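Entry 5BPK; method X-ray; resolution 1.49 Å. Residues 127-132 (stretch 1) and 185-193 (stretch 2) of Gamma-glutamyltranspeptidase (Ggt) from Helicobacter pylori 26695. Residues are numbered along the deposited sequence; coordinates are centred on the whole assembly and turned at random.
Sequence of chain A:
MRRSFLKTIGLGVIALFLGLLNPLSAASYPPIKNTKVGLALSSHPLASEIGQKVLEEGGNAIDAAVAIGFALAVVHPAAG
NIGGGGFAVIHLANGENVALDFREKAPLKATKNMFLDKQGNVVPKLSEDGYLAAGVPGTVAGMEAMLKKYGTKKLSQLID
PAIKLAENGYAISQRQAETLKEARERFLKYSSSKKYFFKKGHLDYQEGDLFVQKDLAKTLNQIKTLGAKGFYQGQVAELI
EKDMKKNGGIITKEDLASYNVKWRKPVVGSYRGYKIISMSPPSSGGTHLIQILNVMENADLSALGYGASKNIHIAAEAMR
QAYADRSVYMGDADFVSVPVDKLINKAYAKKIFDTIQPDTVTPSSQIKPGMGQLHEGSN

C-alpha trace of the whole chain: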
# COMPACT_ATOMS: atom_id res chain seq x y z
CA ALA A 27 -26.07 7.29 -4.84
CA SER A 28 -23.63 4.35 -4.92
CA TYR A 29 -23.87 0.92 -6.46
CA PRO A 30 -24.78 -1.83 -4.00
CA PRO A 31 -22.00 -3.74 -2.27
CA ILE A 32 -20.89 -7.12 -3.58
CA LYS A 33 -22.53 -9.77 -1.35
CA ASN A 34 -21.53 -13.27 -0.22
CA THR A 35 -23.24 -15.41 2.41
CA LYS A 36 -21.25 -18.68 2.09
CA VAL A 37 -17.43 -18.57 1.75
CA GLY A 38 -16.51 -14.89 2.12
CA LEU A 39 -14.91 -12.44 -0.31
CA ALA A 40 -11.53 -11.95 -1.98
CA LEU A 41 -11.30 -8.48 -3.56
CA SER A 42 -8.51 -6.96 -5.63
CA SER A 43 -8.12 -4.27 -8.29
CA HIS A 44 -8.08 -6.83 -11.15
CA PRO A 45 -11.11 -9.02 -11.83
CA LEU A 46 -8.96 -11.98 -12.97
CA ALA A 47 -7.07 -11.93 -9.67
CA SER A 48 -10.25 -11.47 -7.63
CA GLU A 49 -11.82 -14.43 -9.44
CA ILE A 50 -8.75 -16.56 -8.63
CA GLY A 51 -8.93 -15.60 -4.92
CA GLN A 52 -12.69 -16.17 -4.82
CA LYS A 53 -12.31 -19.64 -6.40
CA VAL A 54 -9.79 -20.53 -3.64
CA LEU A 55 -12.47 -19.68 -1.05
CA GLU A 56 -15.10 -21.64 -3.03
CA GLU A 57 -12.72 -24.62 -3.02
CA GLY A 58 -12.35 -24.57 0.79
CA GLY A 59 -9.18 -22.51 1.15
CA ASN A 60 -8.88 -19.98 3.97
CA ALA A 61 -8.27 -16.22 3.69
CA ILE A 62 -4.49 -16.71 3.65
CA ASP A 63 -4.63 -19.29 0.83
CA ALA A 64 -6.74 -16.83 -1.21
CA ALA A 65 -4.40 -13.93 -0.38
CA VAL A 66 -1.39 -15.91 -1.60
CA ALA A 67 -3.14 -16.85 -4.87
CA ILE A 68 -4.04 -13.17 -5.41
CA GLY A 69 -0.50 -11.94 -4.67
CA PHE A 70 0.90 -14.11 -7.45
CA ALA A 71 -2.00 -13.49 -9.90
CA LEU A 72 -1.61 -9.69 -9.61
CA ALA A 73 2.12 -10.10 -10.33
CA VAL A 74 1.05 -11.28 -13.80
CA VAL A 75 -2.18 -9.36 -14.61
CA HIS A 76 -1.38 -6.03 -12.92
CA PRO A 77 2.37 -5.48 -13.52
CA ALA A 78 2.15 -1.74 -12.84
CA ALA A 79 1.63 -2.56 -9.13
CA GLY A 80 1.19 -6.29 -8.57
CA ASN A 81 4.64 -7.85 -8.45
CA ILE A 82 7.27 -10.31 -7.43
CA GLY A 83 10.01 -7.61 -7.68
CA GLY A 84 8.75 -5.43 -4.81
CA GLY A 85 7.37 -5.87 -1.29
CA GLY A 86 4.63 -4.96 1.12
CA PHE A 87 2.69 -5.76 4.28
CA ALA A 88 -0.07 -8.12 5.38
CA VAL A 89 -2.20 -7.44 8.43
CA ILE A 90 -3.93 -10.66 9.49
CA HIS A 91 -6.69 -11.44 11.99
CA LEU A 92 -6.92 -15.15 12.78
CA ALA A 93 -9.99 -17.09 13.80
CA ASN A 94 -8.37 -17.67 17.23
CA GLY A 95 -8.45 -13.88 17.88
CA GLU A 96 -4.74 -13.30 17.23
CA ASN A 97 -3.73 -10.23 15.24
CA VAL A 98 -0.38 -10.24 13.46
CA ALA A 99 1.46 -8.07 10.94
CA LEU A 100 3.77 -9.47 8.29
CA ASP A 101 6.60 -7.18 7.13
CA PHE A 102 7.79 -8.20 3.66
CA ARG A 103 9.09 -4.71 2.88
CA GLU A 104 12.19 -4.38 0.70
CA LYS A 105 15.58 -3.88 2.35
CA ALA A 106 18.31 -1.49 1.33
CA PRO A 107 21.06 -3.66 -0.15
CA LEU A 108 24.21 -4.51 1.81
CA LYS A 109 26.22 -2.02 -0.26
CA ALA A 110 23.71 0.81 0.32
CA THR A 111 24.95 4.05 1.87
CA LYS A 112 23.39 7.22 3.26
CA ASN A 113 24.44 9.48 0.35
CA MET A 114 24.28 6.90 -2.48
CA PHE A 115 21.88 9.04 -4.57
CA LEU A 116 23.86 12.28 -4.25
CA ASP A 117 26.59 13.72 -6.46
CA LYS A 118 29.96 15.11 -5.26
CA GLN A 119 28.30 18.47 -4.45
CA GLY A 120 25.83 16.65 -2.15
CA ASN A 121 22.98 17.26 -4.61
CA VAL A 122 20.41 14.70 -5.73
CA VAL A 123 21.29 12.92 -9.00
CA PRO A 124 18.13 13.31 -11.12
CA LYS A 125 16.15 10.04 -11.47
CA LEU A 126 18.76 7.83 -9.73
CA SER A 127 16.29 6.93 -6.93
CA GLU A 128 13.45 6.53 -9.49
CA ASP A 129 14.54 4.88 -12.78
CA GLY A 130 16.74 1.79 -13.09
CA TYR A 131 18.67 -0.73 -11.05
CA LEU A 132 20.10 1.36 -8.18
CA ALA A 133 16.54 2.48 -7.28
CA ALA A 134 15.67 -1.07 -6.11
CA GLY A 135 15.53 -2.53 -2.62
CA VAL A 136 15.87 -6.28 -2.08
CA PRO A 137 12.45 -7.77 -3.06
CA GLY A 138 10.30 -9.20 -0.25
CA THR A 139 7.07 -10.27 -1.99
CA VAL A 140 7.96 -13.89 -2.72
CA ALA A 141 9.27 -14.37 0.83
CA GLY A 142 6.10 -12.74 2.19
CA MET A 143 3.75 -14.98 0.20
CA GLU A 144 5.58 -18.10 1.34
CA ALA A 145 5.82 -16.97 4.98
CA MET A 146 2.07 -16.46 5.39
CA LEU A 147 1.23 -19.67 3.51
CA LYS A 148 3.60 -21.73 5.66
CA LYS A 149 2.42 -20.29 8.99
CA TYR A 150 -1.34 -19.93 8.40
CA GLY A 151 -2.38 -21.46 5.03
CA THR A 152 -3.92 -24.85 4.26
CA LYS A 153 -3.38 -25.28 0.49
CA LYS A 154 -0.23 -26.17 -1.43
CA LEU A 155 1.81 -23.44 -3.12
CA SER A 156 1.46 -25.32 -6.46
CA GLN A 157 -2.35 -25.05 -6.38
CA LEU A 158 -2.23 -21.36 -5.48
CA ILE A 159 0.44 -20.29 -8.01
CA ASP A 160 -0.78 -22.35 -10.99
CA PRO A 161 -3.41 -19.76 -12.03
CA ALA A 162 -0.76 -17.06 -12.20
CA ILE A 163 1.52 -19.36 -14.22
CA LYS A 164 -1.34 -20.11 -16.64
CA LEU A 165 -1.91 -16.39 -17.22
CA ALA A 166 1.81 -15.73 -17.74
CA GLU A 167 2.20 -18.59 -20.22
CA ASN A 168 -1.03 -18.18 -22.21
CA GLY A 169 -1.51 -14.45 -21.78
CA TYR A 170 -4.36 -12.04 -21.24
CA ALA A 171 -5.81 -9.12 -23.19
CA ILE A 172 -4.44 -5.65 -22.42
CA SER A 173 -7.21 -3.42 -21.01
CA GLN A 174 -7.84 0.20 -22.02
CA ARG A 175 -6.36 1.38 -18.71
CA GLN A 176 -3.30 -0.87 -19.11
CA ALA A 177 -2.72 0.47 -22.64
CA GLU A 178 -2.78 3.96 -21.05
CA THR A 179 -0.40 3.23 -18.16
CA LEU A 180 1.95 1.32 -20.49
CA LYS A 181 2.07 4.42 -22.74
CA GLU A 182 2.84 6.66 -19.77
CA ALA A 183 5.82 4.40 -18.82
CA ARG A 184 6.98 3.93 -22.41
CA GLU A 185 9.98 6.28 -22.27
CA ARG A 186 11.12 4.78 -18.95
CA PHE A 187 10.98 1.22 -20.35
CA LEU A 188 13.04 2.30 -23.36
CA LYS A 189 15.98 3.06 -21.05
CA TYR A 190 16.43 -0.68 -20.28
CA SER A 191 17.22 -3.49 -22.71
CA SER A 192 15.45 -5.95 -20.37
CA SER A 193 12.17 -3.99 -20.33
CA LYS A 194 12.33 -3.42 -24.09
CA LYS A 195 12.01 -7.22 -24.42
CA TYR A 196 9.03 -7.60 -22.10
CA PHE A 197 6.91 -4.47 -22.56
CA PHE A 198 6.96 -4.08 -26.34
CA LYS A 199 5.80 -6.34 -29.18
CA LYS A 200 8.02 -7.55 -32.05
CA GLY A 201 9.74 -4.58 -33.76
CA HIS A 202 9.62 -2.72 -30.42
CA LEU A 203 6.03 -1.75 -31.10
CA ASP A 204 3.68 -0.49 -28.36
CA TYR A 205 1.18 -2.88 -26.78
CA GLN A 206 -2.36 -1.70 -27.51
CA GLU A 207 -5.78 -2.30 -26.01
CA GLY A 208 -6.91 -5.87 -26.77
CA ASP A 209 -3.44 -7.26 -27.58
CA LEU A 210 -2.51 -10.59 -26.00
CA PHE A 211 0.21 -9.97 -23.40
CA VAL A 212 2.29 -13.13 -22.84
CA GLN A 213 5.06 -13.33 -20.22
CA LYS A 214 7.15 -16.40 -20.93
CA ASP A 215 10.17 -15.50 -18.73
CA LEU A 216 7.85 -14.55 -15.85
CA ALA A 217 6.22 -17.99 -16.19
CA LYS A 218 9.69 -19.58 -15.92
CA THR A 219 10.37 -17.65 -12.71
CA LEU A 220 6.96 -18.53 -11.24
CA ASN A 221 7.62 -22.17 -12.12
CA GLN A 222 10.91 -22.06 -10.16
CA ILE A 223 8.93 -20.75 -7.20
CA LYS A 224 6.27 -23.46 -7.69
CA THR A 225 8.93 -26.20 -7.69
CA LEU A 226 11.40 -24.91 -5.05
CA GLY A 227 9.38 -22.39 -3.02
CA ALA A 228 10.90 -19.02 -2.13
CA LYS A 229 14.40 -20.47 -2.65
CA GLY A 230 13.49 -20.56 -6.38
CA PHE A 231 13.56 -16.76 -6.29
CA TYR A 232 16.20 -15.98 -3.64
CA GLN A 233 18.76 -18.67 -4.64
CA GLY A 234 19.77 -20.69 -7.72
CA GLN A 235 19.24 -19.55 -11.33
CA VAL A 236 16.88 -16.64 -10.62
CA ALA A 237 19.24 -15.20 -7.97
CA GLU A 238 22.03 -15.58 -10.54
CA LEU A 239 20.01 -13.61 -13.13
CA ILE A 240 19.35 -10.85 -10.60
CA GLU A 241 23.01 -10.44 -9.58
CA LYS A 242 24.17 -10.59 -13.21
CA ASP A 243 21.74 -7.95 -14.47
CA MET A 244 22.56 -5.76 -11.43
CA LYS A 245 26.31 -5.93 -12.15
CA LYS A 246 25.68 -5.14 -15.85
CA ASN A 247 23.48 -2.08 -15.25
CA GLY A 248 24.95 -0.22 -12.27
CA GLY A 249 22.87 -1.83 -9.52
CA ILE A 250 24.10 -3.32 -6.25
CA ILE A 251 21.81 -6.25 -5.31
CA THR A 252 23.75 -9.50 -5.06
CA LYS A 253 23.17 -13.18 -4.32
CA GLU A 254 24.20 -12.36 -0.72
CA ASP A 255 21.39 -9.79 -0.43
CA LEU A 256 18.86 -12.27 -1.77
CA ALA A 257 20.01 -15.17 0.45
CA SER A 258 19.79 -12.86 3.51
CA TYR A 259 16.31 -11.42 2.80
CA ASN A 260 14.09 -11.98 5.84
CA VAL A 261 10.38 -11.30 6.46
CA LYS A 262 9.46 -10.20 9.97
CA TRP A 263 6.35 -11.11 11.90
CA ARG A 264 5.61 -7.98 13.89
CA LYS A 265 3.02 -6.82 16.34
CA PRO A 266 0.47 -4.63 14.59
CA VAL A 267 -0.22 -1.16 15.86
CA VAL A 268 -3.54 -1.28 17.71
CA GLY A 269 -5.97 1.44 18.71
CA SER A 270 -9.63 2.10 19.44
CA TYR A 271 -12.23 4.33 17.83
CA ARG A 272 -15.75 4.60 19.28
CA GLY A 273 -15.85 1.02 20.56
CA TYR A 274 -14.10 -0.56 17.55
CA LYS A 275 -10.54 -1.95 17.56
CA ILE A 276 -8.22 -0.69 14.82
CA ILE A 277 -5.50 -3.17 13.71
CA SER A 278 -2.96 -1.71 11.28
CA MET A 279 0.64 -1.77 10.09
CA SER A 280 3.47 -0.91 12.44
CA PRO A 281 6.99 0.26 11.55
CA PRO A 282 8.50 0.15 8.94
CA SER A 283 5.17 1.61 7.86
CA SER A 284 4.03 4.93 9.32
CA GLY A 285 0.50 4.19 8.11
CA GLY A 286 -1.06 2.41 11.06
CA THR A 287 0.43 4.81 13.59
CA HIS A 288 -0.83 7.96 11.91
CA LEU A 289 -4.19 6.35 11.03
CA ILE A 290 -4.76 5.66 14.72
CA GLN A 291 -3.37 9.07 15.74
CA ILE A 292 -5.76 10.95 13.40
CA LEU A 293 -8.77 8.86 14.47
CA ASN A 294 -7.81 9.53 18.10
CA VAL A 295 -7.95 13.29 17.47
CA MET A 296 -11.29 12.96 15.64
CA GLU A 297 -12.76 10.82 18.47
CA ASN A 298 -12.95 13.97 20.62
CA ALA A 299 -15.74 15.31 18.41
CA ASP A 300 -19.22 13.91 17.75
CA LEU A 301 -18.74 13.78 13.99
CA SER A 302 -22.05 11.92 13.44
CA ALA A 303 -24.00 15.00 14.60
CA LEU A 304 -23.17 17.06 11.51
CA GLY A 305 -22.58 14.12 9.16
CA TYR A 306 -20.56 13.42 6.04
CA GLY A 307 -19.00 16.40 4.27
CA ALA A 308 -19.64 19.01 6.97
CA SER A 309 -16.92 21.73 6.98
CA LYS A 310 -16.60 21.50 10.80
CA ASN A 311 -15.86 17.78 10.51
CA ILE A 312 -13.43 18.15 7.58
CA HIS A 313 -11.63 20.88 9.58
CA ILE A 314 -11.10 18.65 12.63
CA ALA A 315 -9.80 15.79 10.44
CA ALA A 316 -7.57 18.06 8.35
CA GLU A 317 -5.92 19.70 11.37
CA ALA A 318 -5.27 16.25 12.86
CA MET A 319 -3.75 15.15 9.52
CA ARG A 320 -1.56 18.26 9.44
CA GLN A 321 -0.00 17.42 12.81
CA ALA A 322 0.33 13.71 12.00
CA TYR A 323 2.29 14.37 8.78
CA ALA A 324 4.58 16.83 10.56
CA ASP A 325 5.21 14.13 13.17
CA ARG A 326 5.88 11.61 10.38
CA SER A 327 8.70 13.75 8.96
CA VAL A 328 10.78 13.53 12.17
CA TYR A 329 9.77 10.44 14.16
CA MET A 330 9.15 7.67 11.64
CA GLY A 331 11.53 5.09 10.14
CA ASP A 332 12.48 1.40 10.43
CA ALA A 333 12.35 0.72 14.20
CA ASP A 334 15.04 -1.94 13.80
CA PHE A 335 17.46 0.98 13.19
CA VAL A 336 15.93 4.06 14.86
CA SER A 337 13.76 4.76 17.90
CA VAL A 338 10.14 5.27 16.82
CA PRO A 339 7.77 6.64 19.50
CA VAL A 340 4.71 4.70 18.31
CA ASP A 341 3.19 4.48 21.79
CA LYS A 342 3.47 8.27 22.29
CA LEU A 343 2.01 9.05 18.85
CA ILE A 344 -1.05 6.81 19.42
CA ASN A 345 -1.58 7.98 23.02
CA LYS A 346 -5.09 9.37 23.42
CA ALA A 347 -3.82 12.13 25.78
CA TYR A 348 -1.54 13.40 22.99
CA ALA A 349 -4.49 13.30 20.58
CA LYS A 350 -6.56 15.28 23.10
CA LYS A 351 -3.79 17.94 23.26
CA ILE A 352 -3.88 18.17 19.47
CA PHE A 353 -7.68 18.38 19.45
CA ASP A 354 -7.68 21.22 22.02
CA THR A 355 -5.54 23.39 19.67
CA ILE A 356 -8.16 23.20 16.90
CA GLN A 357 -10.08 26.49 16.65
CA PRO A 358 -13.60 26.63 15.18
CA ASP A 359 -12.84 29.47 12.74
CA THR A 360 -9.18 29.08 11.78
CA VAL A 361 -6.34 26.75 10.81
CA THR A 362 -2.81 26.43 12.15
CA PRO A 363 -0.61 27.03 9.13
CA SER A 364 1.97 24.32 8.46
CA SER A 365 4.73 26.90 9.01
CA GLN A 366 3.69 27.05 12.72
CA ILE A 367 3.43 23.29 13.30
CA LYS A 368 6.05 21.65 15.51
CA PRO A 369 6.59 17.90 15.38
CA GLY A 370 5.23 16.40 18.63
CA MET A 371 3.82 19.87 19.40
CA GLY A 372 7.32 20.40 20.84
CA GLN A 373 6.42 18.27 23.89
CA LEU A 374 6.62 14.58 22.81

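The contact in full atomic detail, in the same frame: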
# COMPACT_ATOMS: atom_id res chain seq x y z
N SER A 127 17.15 7.63 -7.89
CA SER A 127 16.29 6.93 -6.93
C SER A 127 14.97 6.44 -7.55
O SER A 127 14.15 5.82 -6.86
CB SER A 127 16.00 7.84 -5.72
OG SER A 127 15.05 8.85 -6.02
N GLU A 128 14.76 6.73 -8.84
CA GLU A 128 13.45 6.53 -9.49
C GLU A 128 13.47 5.54 -10.66
O GLU A 128 12.59 4.69 -10.75
CB GLU A 128 12.92 7.87 -10.01
CG GLU A 128 12.61 8.91 -8.94
CD GLU A 128 12.01 10.19 -9.51
OE1 GLU A 128 11.20 10.11 -10.45
OE2 GLU A 128 12.34 11.28 -9.01
N ASP A 129 14.43 5.69 -11.57
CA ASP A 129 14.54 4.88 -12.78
C ASP A 129 15.78 4.00 -12.70
O ASP A 129 16.89 4.49 -12.43
CB ASP A 129 14.67 5.77 -14.04
CG ASP A 129 13.43 6.61 -14.33
OD1 ASP A 129 12.38 6.44 -13.66
OD2 ASP A 129 13.52 7.45 -15.26
N GLY A 130 15.62 2.70 -12.96
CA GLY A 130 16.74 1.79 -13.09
C GLY A 130 17.10 0.97 -11.87
O GLY A 130 16.34 0.90 -10.90
N TYR A 131 18.29 0.39 -11.91
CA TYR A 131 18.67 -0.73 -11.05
C TYR A 131 19.10 -0.33 -9.63
O TYR A 131 18.90 -1.11 -8.69
CB TYR A 131 19.76 -1.57 -11.72
CG TYR A 131 19.31 -2.35 -12.95
CD1 TYR A 131 19.03 -1.71 -14.16
CD2 TYR A 131 19.16 -3.73 -12.90
CE1 TYR A 131 18.63 -2.43 -15.29
CE2 TYR A 131 18.75 -4.46 -14.01
CZ TYR A 131 18.48 -3.80 -15.21
OH TYR A 131 18.08 -4.52 -16.31
N LEU A 132 19.67 0.86 -9.49
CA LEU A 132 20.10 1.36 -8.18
C LEU A 132 18.90 1.80 -7.32
O LEU A 132 19.01 1.89 -6.10
CB LEU A 132 21.08 2.53 -8.32
CG LEU A 132 21.93 2.79 -7.08
CD1 LEU A 132 22.81 1.57 -6.76
CD2 LEU A 132 22.80 4.03 -7.24
N GLU A 185 8.64 5.69 -22.19
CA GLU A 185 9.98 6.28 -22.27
C GLU A 185 10.92 5.76 -21.17
O GLU A 185 12.13 5.68 -21.36
CB GLU A 185 9.92 7.81 -22.23
CG GLU A 185 9.59 8.44 -23.58
CD GLU A 185 8.18 8.17 -24.03
OE1 GLU A 185 7.98 7.80 -25.21
OE2 GLU A 185 7.27 8.32 -23.19
N ARG A 186 10.35 5.38 -20.03
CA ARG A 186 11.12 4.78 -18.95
C ARG A 186 11.58 3.38 -19.35
O ARG A 186 12.74 3.04 -19.19
CB ARG A 186 10.29 4.73 -17.66
CG ARG A 186 9.79 6.10 -17.20
CD ARG A 186 8.98 5.99 -15.91
NE ARG A 186 9.83 5.62 -14.80
CZ ARG A 186 9.52 4.75 -13.83
NH1 ARG A 186 8.35 4.10 -13.82
NH2 ARG A 186 10.40 4.52 -12.88
N PHE A 187 10.65 2.58 -19.90
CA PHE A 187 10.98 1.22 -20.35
C PHE A 187 12.11 1.24 -21.38
O PHE A 187 12.97 0.37 -21.38
CB PHE A 187 9.79 0.55 -21.04
CG PHE A 187 8.64 0.20 -20.14
CD1 PHE A 187 8.83 -0.34 -18.87
CD2 PHE A 187 7.35 0.33 -20.62
CE1 PHE A 187 7.73 -0.69 -18.10
CE2 PHE A 187 6.26 -0.02 -19.85
CZ PHE A 187 6.46 -0.53 -18.59
N LEU A 188 12.08 2.23 -22.26
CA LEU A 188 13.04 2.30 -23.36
C LEU A 188 14.47 2.58 -22.90
O LEU A 188 15.41 2.46 -23.69
CB LEU A 188 12.58 3.33 -24.41
CG LEU A 188 11.46 2.87 -25.34
CD1 LEU A 188 10.78 4.05 -26.01
CD2 LEU A 188 11.96 1.86 -26.38
N LYS A 189 14.64 2.94 -21.63
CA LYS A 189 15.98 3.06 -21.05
C LYS A 189 16.68 1.74 -20.76
O LYS A 189 17.90 1.73 -20.55
CB LYS A 189 15.92 3.86 -19.75
CG LYS A 189 15.43 5.29 -19.89
CD LYS A 189 15.43 5.97 -18.54
CE LYS A 189 14.90 7.37 -18.58
NZ LYS A 189 15.20 8.08 -17.29
N TYR A 190 15.93 0.63 -20.74
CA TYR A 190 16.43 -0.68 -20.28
C TYR A 190 16.21 -1.76 -21.31
O TYR A 190 15.08 -1.99 -21.75
CB TYR A 190 15.79 -1.04 -18.91
CG TYR A 190 15.97 0.12 -17.98
CD1 TYR A 190 17.23 0.47 -17.52
CD2 TYR A 190 14.90 0.94 -17.64
CE1 TYR A 190 17.42 1.58 -16.73
CE2 TYR A 190 15.07 2.04 -16.85
CZ TYR A 190 16.33 2.36 -16.40
OH TYR A 190 16.49 3.48 -15.63
N SER A 191 17.30 -2.40 -21.73
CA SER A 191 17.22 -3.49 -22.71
C SER A 191 16.31 -4.61 -22.23
O SER A 191 15.59 -5.18 -23.02
CB SER A 191 18.61 -4.02 -23.09
OG SER A 191 19.33 -4.41 -21.95
N SER A 192 16.33 -4.92 -20.93
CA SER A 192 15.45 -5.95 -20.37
C SER A 192 13.97 -5.62 -20.57
O SER A 192 13.22 -6.44 -21.11
CB SER A 192 15.76 -6.14 -18.89
OG SER A 192 15.56 -4.91 -18.21
N SER A 193 13.56 -4.41 -20.20
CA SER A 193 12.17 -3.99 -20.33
C SER A 193 11.70 -3.81 -21.77
O SER A 193 10.52 -3.99 -22.07
CB SER A 193 11.94 -2.70 -19.54
OG SER A 193 12.21 -2.93 -18.17
O HOH W 1 18.46 -3.92 -18.98

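Stretch 1 has no regular helix or strand, and it meets stretch 2 where a helix gives way to a type I turn from Phe187 to Tyr190, closed by the bond from Tyr190 N to Phe187 O (3.0 Å). The backbones stay apart, with the CA atoms of Asp129 and Arg186 separated by 7.1 Å, so side chains do most of the bridging.

Glu128 contributes its backbone: its O lies 3.1 Å from Arg186 NH2, near the guanidinium plane. Asp129 is the electrostatic centre. Its OD1 accepts hydrogen bonds from both NE and NH2 of Arg186, each at 2.9 Å, while its OD2 takes a 2.7 Å bond from Lys189 NZ. A short carboxylate thus forms salt bridges with two basic residues, whose long side chains span the gap.

At Gly130 the backbone passes close to the hydroxyl of Tyr190. An ideal CB here would sit 2.7 Å from Tyr190 OH, and the positive phi (97°) with psi of -165° would also jam it against the preceding carbonyl, so glycine fits doubly.

Tyr131 turns its ring edge toward the face of Tyr190 in an offset edge-to-face pair, planes at 72° and centroids 6.0 Å apart. Beyond the ring, a water donates to Tyr131 OH (2.8 Å) and accepts from Ser192 N (3.1 Å), linking the stretches.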